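PDB 2FHD: DNA repair protein rhp9/CRB2 from Schizosaccharomyces pombe, which takes part in DNA repair and probably in cell-cycle control, its tandem tudor domains probably recognising a methylated lysine of histone H4. Local coordinates for residues 105-110 with 114-119. Residues are numbered along the deposited sequence; the frame is centred on the assembly and turned at random.
Sequences MVILAH and EVTVPI
Val106 and Val117 exchange both backbone bonds of one antiparallel pair in the hairpin of strands 105-110 and 113-118, and on the buried face their side chains lie alongside each other. The bond from Val106 N to Val117 O is short, 2.7 Å, and practically straight (178° at the hydrogen); its return, Val117 N to Val106 O at 2.8 Å, is more bent, with the donor tilted from the carbonyl plane. Leu108 and Val115 repeat this two-way exchange two residues further along each strand. Val106 holds CG1 between its own N and carbonyl carbon (chi1 61°), which brings this methyl to 3.9 Å from Val117 CG1. Val117 CG1 also meets Leu108 CD1, 4.1 Å away, across the same face, while Leu108 also packs on Val70 and Ser72 of strand 69-72. Past the end of the second strand, Ile119 turns back over Val106, its CD1 4.0 Å from Val106 CB, and its side chain also touches Phe62 and Leu64. Without CG1 and CD1, as with an alanine here, Val106 CB is likely to lose its cover on that side, and a gap would probably open towards Phe62 and Leu64.

The face bearing Ile107, Thr116 and Glu114 is the solvent side, with Thr116 and Glu114 exposed. Here Ile107 CG1 rests 3.6 Å from Thr116 OG1, and its CG2 reaches the CB of Glu114 as well as Val115 O; the extended chain of Glu114 carries the carboxylate onward. At the hairpin's open end, the bent selenomethionine Met105 lays SE and CE against Pro118. As the outermost strand of this SH3-like tudor sheet within the chain, 113-118 has 105-110 as its one strand neighbour: four backbone bonds, independent of side-chain identity, set the register, and apolar side chains seal the buried face.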
HETATM    1  N   MSE A 105     -12.650   4.537 -26.113  1.00 25.06           N
HETATM    2  CA  MSE A 105     -11.898   4.727 -27.372  1.00 26.87           C
HETATM    3  C   MSE A 105     -11.828   6.208 -27.662  1.00 26.37           C
HETATM    4  O   MSE A 105     -12.738   6.974 -27.367  1.00 25.09           O
HETATM    5  CB  MSE A 105     -12.574   4.040 -28.591  1.00 28.16           C
HETATM    6  CG  MSE A 105     -12.686   2.504 -28.448  1.00 33.93           C
HETATM    7 SE   MSE A 105     -10.897   1.739 -28.674  1.00 53.22          SE
HETATM    8  CE  MSE A 105     -10.744   0.384 -27.047  1.00 39.70           C
ATOM      9  N   VAL A 106     -10.742   6.610 -28.287  1.00 25.77           N
ATOM     10  CA  VAL A 106     -10.711   7.957 -28.803  1.00 24.43           C
ATOM     11  C   VAL A 106     -10.170   7.994 -30.242  1.00 24.30           C
ATOM     12  O   VAL A 106      -9.206   7.302 -30.573  1.00 26.93           O
ATOM     13  CB  VAL A 106      -9.910   8.890 -27.829  1.00 22.97           C
ATOM     14  CG1 VAL A 106      -8.514   8.413 -27.694  1.00 17.21           C
ATOM     15  CG2 VAL A 106     -10.000  10.364 -28.291  1.00 18.98           C
ATOM     16  N   ILE A 107     -10.781   8.811 -31.067  1.00 23.86           N
ATOM     17  CA  ILE A 107     -10.249   9.138 -32.383  1.00 24.95           C
ATOM     18  C   ILE A 107      -9.425  10.476 -32.346  1.00 24.17           C
ATOM     19  O   ILE A 107      -9.898  11.542 -31.886  1.00 24.40           O
ATOM     20  CB  ILE A 107     -11.426   9.254 -33.416  1.00 24.45           C
ATOM     21  CG1 ILE A 107     -12.319   8.024 -33.393  1.00 24.13           C
ATOM     22  CG2 ILE A 107     -10.886   9.606 -34.847  1.00 25.39           C
ATOM     23  CD1 ILE A 107     -13.712   8.308 -34.147  1.00 27.19           C
ATOM     24  N   LEU A 108      -8.193  10.377 -32.831  1.00 25.21           N
ATOM     25  CA  LEU A 108      -7.145  11.397 -32.838  1.00 24.38           C
ATOM     26  C   LEU A 108      -6.777  11.772 -34.266  1.00 26.45           C
ATOM     27  O   LEU A 108      -6.743  10.898 -35.124  1.00 28.27           O
ATOM     28  CB  LEU A 108      -5.921  10.808 -32.212  1.00 21.71           C
ATOM     29  CG  LEU A 108      -6.107  10.482 -30.737  1.00 22.49           C
ATOM     30  CD1 LEU A 108      -4.797   9.979 -30.134  1.00 21.19           C
ATOM     31  CD2 LEU A 108      -6.630  11.722 -29.977  1.00 17.39           C
ATOM     32  N   ALA A 109      -6.488  13.056 -34.525  1.00 26.99           N
ATOM     33  CA  ALA A 109      -6.128  13.561 -35.857  1.00 26.53           C
ATOM     34  C   ALA A 109      -4.783  14.224 -35.824  1.00 28.55           C
ATOM     35  O   ALA A 109      -4.388  14.884 -34.857  1.00 28.80           O
ATOM     36  CB  ALA A 109      -7.176  14.543 -36.368  1.00 23.57           C
ATOM     37  N   HIS A 110      -4.029  14.003 -36.877  1.00 31.57           N
ATOM     38  CA  HIS A 110      -2.764  14.691 -37.053  1.00 34.37           C
ATOM     39  C   HIS A 110      -2.745  15.069 -38.483  1.00 36.39           C
ATOM     40  O   HIS A 110      -2.321  14.315 -39.368  1.00 38.10           O
ATOM     41  CB  HIS A 110      -1.545  13.897 -36.686  1.00 33.59           C
ATOM     42  CG  HIS A 110      -0.276  14.644 -36.908  1.00 36.56           C
ATOM     43  ND1 HIS A 110       0.237  15.527 -35.984  1.00 35.59           N
ATOM     44  CD2 HIS A 110       0.593  14.647 -37.958  1.00 36.70           C
ATOM     45  CE1 HIS A 110       1.360  16.046 -36.457  1.00 35.20           C
ATOM     46  NE2 HIS A 110       1.598  15.524 -37.648  1.00 33.28           N
ATOM     47  N   GLU A 114      -6.655  10.432 -39.342  1.00 27.73           N
ATOM     48  CA  GLU A 114      -7.282   9.989 -38.107  1.00 27.88           C
ATOM     49  C   GLU A 114      -6.857   8.572 -37.807  1.00 27.96           C
ATOM     50  O   GLU A 114      -6.654   7.749 -38.757  1.00 27.68           O
ATOM     51  CB  GLU A 114      -8.807  10.044 -38.231  1.00 27.37           C
ATOM     52  CG  GLU A 114      -9.274  11.421 -38.597  1.00 31.84           C
ATOM     53  CD  GLU A 114     -10.738  11.565 -38.578  1.00 38.24           C
ATOM     54  OE1 GLU A 114     -11.459  10.651 -38.958  1.00 43.04           O
ATOM     55  OE2 GLU A 114     -11.221  12.623 -38.182  1.00 44.49           O
ATOM     56  N   VAL A 115      -6.752   8.306 -36.501  1.00 26.22           N
ATOM     57  CA  VAL A 115      -6.433   7.017 -35.945  1.00 26.66           C
ATOM     58  C   VAL A 115      -7.339   6.847 -34.775  1.00 26.11           C
ATOM     59  O   VAL A 115      -7.575   7.810 -34.026  1.00 25.82           O
ATOM     60  CB  VAL A 115      -4.978   6.991 -35.349  1.00 27.84           C
ATOM     61  CG1 VAL A 115      -4.597   5.549 -34.870  1.00 31.00           C
ATOM     62  CG2 VAL A 115      -4.044   7.313 -36.335  1.00 27.84           C
ATOM     63  N   THR A 116      -7.780   5.612 -34.548  1.00 25.75           N
ATOM     64  CA  THR A 116      -8.613   5.264 -33.395  1.00 25.80           C
ATOM     65  C   THR A 116      -7.740   4.536 -32.380  1.00 27.27           C
ATOM     66  O   THR A 116      -7.019   3.633 -32.761  1.00 28.97           O
ATOM     67  CB  THR A 116      -9.749   4.374 -33.792  1.00 26.48           C
ATOM     68  OG1 THR A 116     -10.605   5.102 -34.650  1.00 26.59           O
ATOM     69  CG2 THR A 116     -10.552   3.921 -32.577  1.00 24.96           C
ATOM     70  N   VAL A 117      -7.771   4.952 -31.111  1.00 26.71           N
ATOM     71  CA  VAL A 117      -6.843   4.416 -30.118  1.00 25.40           C
ATOM     72  C   VAL A 117      -7.608   4.233 -28.768  1.00 24.02           C
ATOM     73  O   VAL A 117      -8.643   4.890 -28.565  1.00 24.55           O
ATOM     74  CB  VAL A 117      -5.693   5.446 -30.076  1.00 27.56           C
ATOM     75  CG1 VAL A 117      -5.539   6.163 -28.757  1.00 24.59           C
ATOM     76  CG2 VAL A 117      -4.382   4.980 -30.823  1.00 23.28           C
ATOM     77  N   PRO A 118      -7.159   3.313 -27.890  1.00 22.47           N
ATOM     78  CA  PRO A 118      -7.793   3.249 -26.565  1.00 22.32           C
ATOM     79  C   PRO A 118      -7.528   4.522 -25.769  1.00 23.69           C
ATOM     80  O   PRO A 118      -6.421   5.050 -25.816  1.00 24.63           O
ATOM     81  CB  PRO A 118      -7.124   2.060 -25.879  1.00 20.81           C
ATOM     82  CG  PRO A 118      -6.584   1.171 -27.058  1.00 23.15           C
ATOM     83  CD  PRO A 118      -6.097   2.287 -28.045  1.00 22.43           C
ATOM     84  N   ILE A 119      -8.556   5.021 -25.085  1.00 24.59           N
ATOM     85  CA  ILE A 119      -8.535   6.228 -24.259  1.00 26.06           C
ATOM     86  C   ILE A 119      -7.424   6.056 -23.136  1.00 28.02           C
ATOM     87  O   ILE A 119      -6.727   7.051 -22.762  1.00 28.91           O
ATOM     88  CB  ILE A 119     -10.028   6.397 -23.710  1.00 26.61           C
ATOM     89  CG1 ILE A 119     -10.723   7.773 -23.952  1.00 27.19           C
ATOM     90  CG2 ILE A 119     -10.222   5.797 -22.374  1.00 24.46           C
ATOM     91  CD1 ILE A 119      -9.883   8.811 -23.784  1.00 33.36           C
TER